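Probable sugar kinase (Clostridium perfringens, PDB 3KZH) probably acts as a pfkB-family carbohydrate kinase, transferring phosphate to a sugar. Local coordinates at residues Asp68-Ser73 with Thr96-Ala101; Phe163-Val168 with His178-Phe183; His184-Asn189 with Lys220-Ser225. All coordinates share one frame; numbering follows the deposited sequence.

The three contacts follow one another along the chain, each closing before the next opens. Contact 1 stands apart: its centre lies about 28 Å from that of contact 2 and about 32 Å from that of contact 3, and it joins helix 69-81 to strand 98-103 of the small four-stranded sheet. Contacts 2 and 3 have centres about 9 Å apart and meet within the large sheet, where strands 162-166 and 185-186 are parallel neighbours and strand 221-225 comes next. Both reach the bound glucose. The division matches the ribokinase fold, with a large alpha/beta body carrying the sugar pocket and a smaller beta lid beside it.

Contact 1: residues Asp68-Ser73 with Thr96-Ala101; sequences DEHGKS and TPTYLA
Asp68 and Thr96 meet through a two-pronged grip, in which one carboxylate takes both the hydroxyl and the backbone N-H of the same threonine. Thr96 OG1 donates to Asp68 OD1 at 2.6 Å and meets that oxygen's syn lone pair, on the side of OD2. Thr96 N donates to Asp68 OD2 at 2.9 Å, nearly straight at 166°, though it stands somewhat out of the carboxylate plane. With Asp68 CG between the backbone N and the carbonyl carbon (chi1 49°), the carboxylate lies by the first turn of helix 69-81, where OD1 also takes a weak capping bond from Gly71 N; the aspartate is N-cap and partner for Thr96 at once. Gly71, with no side chain, lets the Thr96 hydroxyl lie close against that turn, with Gly71 N 3.3 Å from Thr96 OG1.

In the ribokinase fold a beta lid springs from the alpha/beta body, and here helix 69-81 is tied to the residues that lead into strand 98-103 of the four-stranded lid sheet. That strand lies between strands 16-23 and 109-115, while His70 also packs on Val17 of strand 16-23 in its own chain and on Ile39 of the second subunit.

Beyond the aspartate, His70 and Thr98 cross at about a right angle. The imidazole presents its edge, with His70 CD2 3.1 Å from Thr98 OG1, and the Thr98 methyl CG2 rests near His70 CD2 and NE2. Thr98 OG1, beside its own backbone N (chi1 -54°), turns back to donate to Thr96 O at 2.8 Å, from above the carbonyl plane. A short polar group suits this position because it can reach back to the carbonyl two residues earlier. Water 1 donates to Asp68 OD2 at 2.7 Å and to Thr96 O, giving the carboxylate a further, indirect link to the residues leading into the strand.

Contact 2: residues Phe163-Val168 with His178-Phe183; sequences FILDPV and HLIKDF. With BGC (beta-D-glucopyranose), chain C.
Phe183 meets Phe163 and Leu165 without a single direct hydrogen bond between the two segments: one phenyl ring, laid against the strand, carries most of the contact. Leu165 CB stands over a face of that ring in a CH-pi contact, 3.8 Å from its centroid and 15° off the normal. Phe183 CD1 comes to 3.4 Å from Phe163 CB, a close fit, and the backbone atoms Phe163 O and Ile164 N lie in the ring plane at its edge. Phe183 CG is beside its backbone N, anti to the carbonyl carbon (chi1 -77°), which starts the ring back toward the strand.

A flat aromatic suits this place because it can lie flat against a strand, touching both backbone and side chains. Leu165 sends CD2 to 3.7 Å from Ile180 CG2 on the short 3-10 turn, so its branched end bridges ring and turn. The Phe163 ring leads away to Leu154 of helix 147-157, and Met150 of that helix touches both Leu165 and Phe183, completing an apolar layer. Ile164 points to the other side of the sheet, toward Tyr267.

The polar link is a water. Water 2 accepts from Phe163 N at 3.1 Å and donates to Asp182 O at 2.8 Å, joining the start of the strand segment to the end of the turn.

Past the packed part, the chain runs on to Asp166 and Val168, which meet the glucose: Asp166 OD1 lies 2.9 Å from O1 of the sugar, and O2 donates to Val168 O at 2.8 Å. Residues 163-183 thus form part of a beta-alpha-beta unit of the ribokinase fold, whose first strand leads into the sugar pocket.

Contact 3: residues His184-Asn189 with Lys220-Ser225; sequences HTIKPN and KKVFIS. With BGC (beta-D-glucopyranose), chain C.
Lys187 CG, anti to the backbone N (chi1 -151°), rests on Phe223 CB at 3.8 Å, and bends at the next three torsions carry the chain past Ser225 OG, which CD approaches, to the glucose. There Lys187 NZ is covalently bonded to C6 of the sugar at 1.4 Å, and Ser225 OG lies 3.1 Å from that same C6. His184 CG, likewise anti to its backbone N (chi1 166°), sets the ring beside the neighbouring strand, where Lys220 CB stands over its centre, 4.0 Å from the centroid, in a CH-pi contact. The aliphatic part of a lysine suits this spot, covering the ring while its amine leads away. Lys221 runs beside the imidazole, pointing the same way.

His184 ND1 and Thr185 OG1 share a hydrogen bond of 2.8 Å, and Thr185 OG1 also bonds to Tyr267. The Thr185 methyl CG2 meets the edge of the Phe223 ring.

Between the backbones, Lys221 N donates to His184 O at 2.8 Å and Ile186 N to Lys221 O. Phe223 N reaches Ile186 O weakly. Pro188 has no N-H to give, yet its carbonyl still accepts from Ser225 N at 2.9 Å. Asn189 OD1 caps Glu192 N at the start of helix 190-197.

Ile186, Val222 and Ile224 carry apolar branches toward helix 204-217. Two neighbouring parallel strands joined across intervening helices, with their C-terminal ends at the glucose, are typical of the Rossmann-like body of the ribokinase fold.

Contact 1: residues Asp68-Ser73 with Thr96-Ala101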
loop_
_atom_site.group_PDB
_atom_site.type_symbol
_atom_site.label_atom_id
_atom_site.label_comp_id
_atom_site.label_asym_id
_atom_site.label_seq_id
_atom_site.Cartn_x
_atom_site.Cartn_y
_atom_site.Cartn_z
ATOM N N ASP A 68 -2.715 -4.147 -9.609
ATOM C CA ASP A 68 -3.136 -4.299 -8.219
ATOM C C ASP A 68 -3.101 -2.975 -7.436
ATOM O O ASP A 68 -2.924 -1.907 -8.029
ATOM C CB ASP A 68 -2.269 -5.372 -7.536
ATOM C CG ASP A 68 -0.773 -5.165 -7.763
ATOM O OD1 ASP A 68 -0.378 -4.085 -8.238
ATOM O OD2 ASP A 68 0.009 -6.081 -7.452
ATOM N N GLU A 69 -3.208 -3.063 -6.108
ATOM C CA GLU A 69 -3.205 -1.895 -5.225
ATOM C C GLU A 69 -1.866 -1.159 -5.139
ATOM O O GLU A 69 -1.836 0.059 -4.954
ATOM C CB GLU A 69 -3.683 -2.291 -3.826
ATOM C CG GLU A 69 -4.680 -1.313 -3.211
ATOM C CD GLU A 69 -6.055 -1.329 -3.882
ATOM O OE1 GLU A 69 -6.639 -0.240 -4.055
ATOM O OE2 GLU A 69 -6.567 -2.417 -4.218
ATOM N N HIS A 70 -0.770 -1.900 -5.280
ATOM C CA HIS A 70 0.572 -1.322 -5.248
ATOM C C HIS A 70 0.857 -0.607 -6.557
ATOM O O HIS A 70 1.651 0.334 -6.595
ATOM C CB HIS A 70 1.630 -2.387 -4.993
ATOM C CG HIS A 70 1.736 -2.805 -3.560
ATOM N ND1 HIS A 70 1.274 -2.031 -2.517
ATOM C CD2 HIS A 70 2.262 -3.916 -3.000
ATOM C CE1 HIS A 70 1.514 -2.649 -1.375
ATOM N NE2 HIS A 70 2.112 -3.794 -1.639
ATOM N N GLY A 71 0.164 -1.045 -7.611
ATOM C CA GLY A 71 0.281 -0.445 -8.931
ATOM C C GLY A 71 -0.345 0.932 -8.912
ATOM O O GLY A 71 0.237 1.872 -9.439
ATOM N N LYS A 72 -1.479 1.061 -8.219
ATOM C CA LYS A 72 -2.190 2.340 -8.087
ATOM C C LYS A 72 -1.417 3.316 -7.196
ATOM O O LYS A 72 -1.500 4.533 -7.388
ATOM C CB LYS A 72 -3.596 2.132 -7.509
ATOM C CG LYS A 72 -4.432 1.134 -8.269
ATOM C CD LYS A 72 -5.836 1.011 -7.697
ATOM C CE LYS A 72 -6.433 -0.352 -8.016
ATOM N NZ LYS A 72 -6.289 -0.738 -9.452
ATOM N N SER A 73 -0.650 2.765 -6.252
ATOM C CA SER A 73 0.171 3.539 -5.311
ATOM C C SER A 73 1.320 4.242 -6.041
ATOM O O SER A 73 1.552 5.438 -5.842
ATOM C CB SER A 73 0.743 2.629 -4.223
ATOM O OG SER A 73 -0.271 2.033 -3.449
ATOM N N THR A 96 2.505 -6.115 -8.992
ATOM C CA THR A 96 3.525 -5.067 -9.046
ATOM C C THR A 96 4.637 -5.595 -8.133
ATOM O O THR A 96 4.335 -6.110 -7.056
ATOM C CB THR A 96 2.986 -3.734 -8.470
ATOM O OG1 THR A 96 1.846 -3.319 -9.225
ATOM C CG2 THR A 96 4.035 -2.616 -8.523
ATOM N N PRO A 97 5.914 -5.571 -8.591
ATOM C CA PRO A 97 7.046 -6.051 -7.784
ATOM C C PRO A 97 7.005 -5.524 -6.349
ATOM O O PRO A 97 6.888 -4.320 -6.116
ATOM C CB PRO A 97 8.245 -5.543 -8.563
ATOM C CG PRO A 97 7.791 -5.710 -9.942
ATOM C CD PRO A 97 6.388 -5.188 -9.936
ATOM N N THR A 98 6.943 -6.463 -5.410
ATOM C CA THR A 98 6.848 -6.152 -3.990
ATOM C C THR A 98 7.766 -7.025 -3.158
ATOM O O THR A 98 7.945 -8.206 -3.443
ATOM C CB THR A 98 5.379 -6.330 -3.493
ATOM O OG1 THR A 98 4.501 -5.561 -4.324
ATOM C CG2 THR A 98 5.203 -5.874 -2.028
ATOM N N TYR A 99 8.360 -6.414 -2.144
ATOM C CA TYR A 99 9.232 -7.120 -1.222
ATOM C C TYR A 99 8.674 -6.913 0.188
ATOM O O TYR A 99 8.725 -5.810 0.734
ATOM C CB TYR A 99 10.677 -6.620 -1.338
ATOM C CG TYR A 99 11.663 -7.351 -0.451
ATOM C CD1 TYR A 99 11.994 -8.702 -0.693
ATOM C CD2 TYR A 99 12.263 -6.699 0.647
ATOM C CE1 TYR A 99 12.913 -9.397 0.154
ATOM C CE2 TYR A 99 13.177 -7.374 1.496
ATOM C CZ TYR A 99 13.494 -8.719 1.242
ATOM O OH TYR A 99 14.380 -9.372 2.068
ATOM N N LEU A 100 8.096 -7.981 0.733
ATOM C CA LEU A 100 7.517 -7.982 2.073
ATOM C C LEU A 100 8.502 -8.630 3.046
ATOM O O LEU A 100 8.803 -9.806 2.916
ATOM C CB LEU A 100 6.176 -8.732 2.055
ATOM C CG LEU A 100 5.409 -9.077 3.340
ATOM C CD1 LEU A 100 5.087 -7.832 4.165
ATOM C CD2 LEU A 100 4.136 -9.798 2.957
ATOM N N ALA A 101 9.000 -7.858 4.008
ATOM C CA ALA A 101 9.949 -8.379 4.990
ATOM C C ALA A 101 9.646 -8.030 6.427
ATOM O O ALA A 101 9.262 -6.907 6.737
ATOM C CB ALA A 101 11.358 -7.941 4.661
HETATM O O HOH W 1 1.680 -6.505 -5.395
#

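Contact 2: residues Phe163-Val168 with His178-Phe183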
loop_
_atom_site.group_PDB
_atom_site.type_symbol
_atom_site.label_atom_id
_atom_site.label_comp_id
_atom_site.label_asym_id
_atom_site.label_seq_id
_atom_site.Cartn_x
_atom_site.Cartn_y
_atom_site.Cartn_z
ATOM N N PHE A 163 21.890 6.346 -24.837
ATOM C CA PHE A 163 21.791 5.514 -23.643
ATOM C C PHE A 163 22.729 5.830 -22.472
ATOM O O PHE A 163 23.896 6.155 -22.671
ATOM C CB PHE A 163 21.923 4.051 -24.038
ATOM C CG PHE A 163 20.736 3.498 -24.740
ATOM C CD1 PHE A 163 19.649 3.009 -24.012
ATOM C CD2 PHE A 163 20.714 3.411 -26.145
ATOM C CE1 PHE A 163 18.534 2.424 -24.668
ATOM C CE2 PHE A 163 19.615 2.833 -26.815
ATOM C CZ PHE A 163 18.519 2.337 -26.074
ATOM N N ILE A 164 22.187 5.748 -21.254
ATOM C CA ILE A 164 22.934 6.008 -20.017
ATOM C C ILE A 164 22.902 4.766 -19.102
ATOM O O ILE A 164 21.828 4.293 -18.731
ATOM C CB ILE A 164 22.379 7.267 -19.239
ATOM C CG1 ILE A 164 22.323 8.508 -20.153
ATOM C CG2 ILE A 164 23.246 7.564 -18.004
ATOM C CD1 ILE A 164 21.656 9.725 -19.557
ATOM N N LEU A 165 24.082 4.275 -18.717
ATOM C CA LEU A 165 24.195 3.105 -17.847
ATOM C C LEU A 165 24.523 3.357 -16.372
ATOM O O LEU A 165 25.473 4.067 -16.047
ATOM C CB LEU A 165 25.226 2.103 -18.412
ATOM C CG LEU A 165 25.546 0.771 -17.697
ATOM C CD1 LEU A 165 24.320 -0.128 -17.591
ATOM C CD2 LEU A 165 26.685 0.036 -18.384
ATOM N N ASP A 166 23.745 2.702 -15.506
ATOM C CA ASP A 166 23.923 2.707 -14.054
ATOM C C ASP A 166 24.165 1.195 -13.812
ATOM O O ASP A 166 23.212 0.423 -13.764
ATOM C CB ASP A 166 22.641 3.180 -13.343
ATOM C CG ASP A 166 22.824 3.367 -11.825
ATOM O OD1 ASP A 166 23.648 2.656 -11.217
ATOM O OD2 ASP A 166 22.142 4.236 -11.233
ATOM N N PRO A 167 25.438 0.755 -13.663
ATOM C CA PRO A 167 25.769 -0.664 -13.444
ATOM C C PRO A 167 25.233 -1.419 -12.223
ATOM O O PRO A 167 25.350 -2.640 -12.190
ATOM C CB PRO A 167 27.305 -0.678 -13.470
ATOM C CG PRO A 167 27.652 0.502 -14.291
ATOM C CD PRO A 167 26.681 1.535 -13.780
ATOM N N VAL A 168 24.652 -0.712 -11.246
ATOM C CA VAL A 168 24.078 -1.291 -10.002
ATOM C C VAL A 168 25.075 -2.005 -9.042
ATOM O O VAL A 168 25.123 -1.682 -7.849
ATOM C CB VAL A 168 22.785 -2.159 -10.292
ATOM C CG1 VAL A 168 22.172 -2.716 -9.005
ATOM C CG2 VAL A 168 21.743 -1.307 -11.006
ATOM N N HIS A 178 30.347 -6.688 -22.451
ATOM C CA HIS A 178 30.441 -6.803 -23.912
ATOM C C HIS A 178 29.490 -5.837 -24.635
ATOM O O HIS A 178 29.616 -5.608 -25.845
ATOM C CB HIS A 178 30.167 -8.260 -24.354
ATOM C CG HIS A 178 28.798 -8.762 -24.001
ATOM N ND1 HIS A 178 28.358 -8.878 -22.700
ATOM C CD2 HIS A 178 27.761 -9.142 -24.784
ATOM C CE1 HIS A 178 27.107 -9.303 -22.697
ATOM N NE2 HIS A 178 26.721 -9.469 -23.948
ATOM N N LEU A 179 28.550 -5.277 -23.871
ATOM C CA LEU A 179 27.539 -4.360 -24.391
ATOM C C LEU A 179 27.773 -2.876 -24.136
ATOM O O LEU A 179 27.135 -2.045 -24.790
ATOM C CB LEU A 179 26.152 -4.737 -23.844
ATOM C CG LEU A 179 25.518 -6.073 -24.233
ATOM C CD1 LEU A 179 24.257 -6.316 -23.419
ATOM C CD2 LEU A 179 25.242 -6.123 -25.730
ATOM N N ILE A 180 28.702 -2.537 -23.239
ATOM C CA ILE A 180 28.958 -1.129 -22.895
ATOM C C ILE A 180 29.358 -0.151 -23.995
ATOM O O ILE A 180 29.048 1.036 -23.897
ATOM C CB ILE A 180 29.913 -0.954 -21.693
ATOM C CG1 ILE A 180 31.310 -1.491 -22.007
ATOM C CG2 ILE A 180 29.298 -1.580 -20.463
ATOM C CD1 ILE A 180 32.339 -1.200 -20.932
ATOM N N LYS A 181 29.964 -0.673 -25.064
ATOM C CA LYS A 181 30.421 0.123 -26.207
ATOM C C LYS A 181 29.334 0.946 -26.915
ATOM O O LYS A 181 29.634 1.964 -27.538
ATOM C CB LYS A 181 31.153 -0.771 -27.226
ATOM C CG LYS A 181 30.317 -1.887 -27.865
ATOM C CD LYS A 181 31.118 -2.635 -28.921
ATOM C CE LYS A 181 30.300 -3.743 -29.578
ATOM N NZ LYS A 181 29.144 -3.231 -30.383
ATOM N N ASP A 182 28.078 0.525 -26.762
ATOM C CA ASP A 182 26.945 1.199 -27.396
ATOM C C ASP A 182 26.298 2.320 -26.591
ATOM O O ASP A 182 25.424 3.032 -27.089
ATOM C CB ASP A 182 25.899 0.176 -27.844
ATOM C CG ASP A 182 26.400 -0.721 -28.966
ATOM O OD1 ASP A 182 27.071 -0.203 -29.895
ATOM O OD2 ASP A 182 26.115 -1.942 -28.908
ATOM N N PHE A 183 26.769 2.492 -25.362
ATOM C CA PHE A 183 26.279 3.530 -24.470
ATOM C C PHE A 183 26.979 4.859 -24.715
ATOM O O PHE A 183 28.163 4.901 -25.072
ATOM C CB PHE A 183 26.476 3.118 -23.007
ATOM C CG PHE A 183 25.473 2.124 -22.510
ATOM C CD1 PHE A 183 24.233 2.552 -22.017
ATOM C CD2 PHE A 183 25.757 0.754 -22.516
ATOM C CE1 PHE A 183 23.267 1.625 -21.533
ATOM C CE2 PHE A 183 24.813 -0.185 -22.038
ATOM C CZ PHE A 183 23.563 0.257 -21.545
HETATM C C2 BGC C . 26.393 1.820 -7.375
HETATM C C3 BGC C . 26.483 2.993 -6.352
HETATM C C4 BGC C . 27.351 4.085 -7.107
HETATM C C5 BGC C . 26.703 4.536 -8.484
HETATM C C6 BGC C . 27.473 5.532 -9.253
HETATM C C1 BGC C . 25.697 2.332 -8.634
HETATM O O1 BGC C . 25.596 1.395 -9.442
HETATM O O2 BGC C . 25.688 0.896 -6.867
HETATM O O3 BGC C . 27.134 2.488 -5.368
HETATM O O4 BGC C . 27.502 5.110 -6.295
HETATM O O5 BGC C . 26.501 3.407 -9.302
HETATM O O HOH W 2 23.451 5.050 -27.124
#

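Contact 3: residues His184-Asn189 with Lys220-Ser225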
loop_
_atom_site.group_PDB
_atom_site.type_symbol
_atom_site.label_atom_id
_atom_site.label_comp_id
_atom_site.label_asym_id
_atom_site.label_seq_id
_atom_site.Cartn_x
_atom_site.Cartn_y
_atom_site.Cartn_z
ATOM N N HIS A 184 26.211 5.935 -24.567
ATOM C CA HIS A 184 26.694 7.306 -24.710
ATOM C C HIS A 184 27.361 7.710 -23.380
ATOM O O HIS A 184 28.318 8.476 -23.357
ATOM C CB HIS A 184 25.499 8.221 -25.042
ATOM C CG HIS A 184 25.768 9.694 -24.907
ATOM N ND1 HIS A 184 25.960 10.310 -23.685
ATOM C CD2 HIS A 184 25.825 10.676 -25.834
ATOM C CE1 HIS A 184 26.123 11.604 -23.871
ATOM N NE2 HIS A 184 26.044 11.856 -25.162
ATOM N N THR A 185 26.829 7.196 -22.280
ATOM C CA THR A 185 27.347 7.510 -20.961
ATOM C C THR A 185 27.288 6.300 -20.070
ATOM O O THR A 185 26.325 5.536 -20.107
ATOM C CB THR A 185 26.525 8.675 -20.292
ATOM O OG1 THR A 185 26.728 9.884 -21.028
ATOM C CG2 THR A 185 26.928 8.920 -18.824
ATOM N N ILE A 186 28.375 6.078 -19.344
ATOM C CA ILE A 186 28.406 5.014 -18.348
ATOM C C ILE A 186 28.720 5.735 -17.028
ATOM O O ILE A 186 29.386 6.767 -17.013
ATOM C CB ILE A 186 29.417 3.851 -18.672
ATOM C CG1 ILE A 186 30.849 4.356 -18.846
ATOM C CG2 ILE A 186 28.942 3.059 -19.894
ATOM C CD1 ILE A 186 31.879 3.290 -18.607
ATOM N N LYS A 187 28.207 5.202 -15.915
ATOM C CA LYS A 187 28.409 5.802 -14.618
ATOM C C LYS A 187 28.777 4.703 -13.550
ATOM O O LYS A 187 27.933 4.322 -12.692
ATOM C CB LYS A 187 27.187 6.620 -14.178
ATOM C CG LYS A 187 27.556 7.815 -13.238
ATOM C CD LYS A 187 27.666 7.453 -11.800
ATOM C CE LYS A 187 26.412 6.825 -11.234
ATOM N NZ LYS A 187 26.679 5.695 -10.411
ATOM N N PRO A 188 30.013 4.188 -13.614
ATOM C CA PRO A 188 30.349 3.184 -12.613
ATOM C C PRO A 188 31.109 3.724 -11.410
ATOM O O PRO A 188 31.473 4.888 -11.395
ATOM C CB PRO A 188 31.219 2.211 -13.423
ATOM C CG PRO A 188 31.962 3.114 -14.321
ATOM C CD PRO A 188 30.895 4.038 -14.788
ATOM N N ASN A 189 31.246 2.907 -10.366
ATOM C CA ASN A 189 32.063 3.323 -9.239
ATOM C C ASN A 189 33.456 2.728 -9.499
ATOM O O ASN A 189 33.664 2.111 -10.551
ATOM C CB ASN A 189 31.455 2.977 -7.861
ATOM C CG ASN A 189 31.299 1.484 -7.601
ATOM O OD1 ASN A 189 31.760 0.635 -8.357
ATOM N ND2 ASN A 189 30.656 1.166 -6.493
ATOM N N LYS A 220 30.766 8.054 -25.159
ATOM C CA LYS A 220 30.961 9.497 -25.258
ATOM C C LYS A 220 31.344 10.204 -23.974
ATOM O O LYS A 220 32.140 11.133 -24.007
ATOM C CB LYS A 220 29.716 10.170 -25.849
ATOM C CG LYS A 220 29.234 9.613 -27.184
ATOM C CD LYS A 220 30.207 9.868 -28.330
ATOM C CE LYS A 220 29.595 9.466 -29.669
ATOM N NZ LYS A 220 29.271 8.011 -29.746
ATOM N N LYS A 221 30.721 9.819 -22.860
ATOM C CA LYS A 221 30.979 10.459 -21.563
ATOM C C LYS A 221 31.164 9.461 -20.419
ATOM O O LYS A 221 30.320 8.586 -20.216
ATOM C CB LYS A 221 29.846 11.448 -21.214
ATOM C CG LYS A 221 29.528 12.495 -22.279
ATOM C CD LYS A 221 29.426 13.887 -21.724
ATOM C CE LYS A 221 29.325 14.914 -22.854
ATOM N NZ LYS A 221 28.059 14.799 -23.622
ATOM N N VAL A 222 32.266 9.601 -19.673
ATOM C CA VAL A 222 32.576 8.713 -18.545
ATOM C C VAL A 222 32.577 9.412 -17.182
ATOM O O VAL A 222 33.205 10.439 -17.013
ATOM C CB VAL A 222 33.951 7.985 -18.742
ATOM C CG1 VAL A 222 34.247 7.012 -17.574
ATOM C CG2 VAL A 222 33.968 7.228 -20.046
ATOM N N PHE A 223 31.860 8.829 -16.225
ATOM C CA PHE A 223 31.785 9.340 -14.854
ATOM C C PHE A 223 32.076 8.176 -13.898
ATOM O O PHE A 223 31.353 7.182 -13.896
ATOM C CB PHE A 223 30.400 9.930 -14.543
ATOM C CG PHE A 223 30.029 11.110 -15.389
ATOM C CD1 PHE A 223 30.498 12.397 -15.072
ATOM C CD2 PHE A 223 29.260 10.931 -16.554
ATOM C CE1 PHE A 223 30.219 13.495 -15.921
ATOM C CE2 PHE A 223 28.973 12.022 -17.409
ATOM C CZ PHE A 223 29.462 13.313 -17.084
ATOM N N ILE A 224 33.169 8.270 -13.139
ATOM C CA ILE A 224 33.542 7.217 -12.187
ATOM C C ILE A 224 33.444 7.739 -10.747
ATOM O O ILE A 224 34.192 8.638 -10.351
ATOM C CB ILE A 224 34.985 6.605 -12.486
ATOM C CG1 ILE A 224 35.044 6.027 -13.907
ATOM C CG2 ILE A 224 35.285 5.432 -11.539
ATOM C CD1 ILE A 224 36.442 5.796 -14.459
ATOM N N SER A 225 32.500 7.183 -9.981
ATOM C CA SER A 225 32.290 7.556 -8.573
ATOM C C SER A 225 33.431 6.968 -7.759
ATOM O O SER A 225 33.780 5.808 -7.951
ATOM C CB SER A 225 30.967 7.000 -8.034
ATOM O OG SER A 225 29.869 7.460 -8.775
HETATM C C2 BGC C . 26.393 1.820 -7.375
HETATM C C3 BGC C . 26.483 2.993 -6.352
HETATM C C4 BGC C . 27.351 4.085 -7.107
HETATM C C5 BGC C . 26.703 4.536 -8.484
HETATM C C6 BGC C . 27.473 5.532 -9.253
HETATM C C1 BGC C . 25.697 2.332 -8.634
HETATM O O1 BGC C . 25.596 1.395 -9.442
HETATM O O2 BGC C . 25.688 0.896 -6.867
HETATM O O3 BGC C . 27.134 2.488 -5.368
HETATM O O4 BGC C . 27.502 5.110 -6.295
HETATM O O5 BGC C . 26.501 3.407 -9.302
#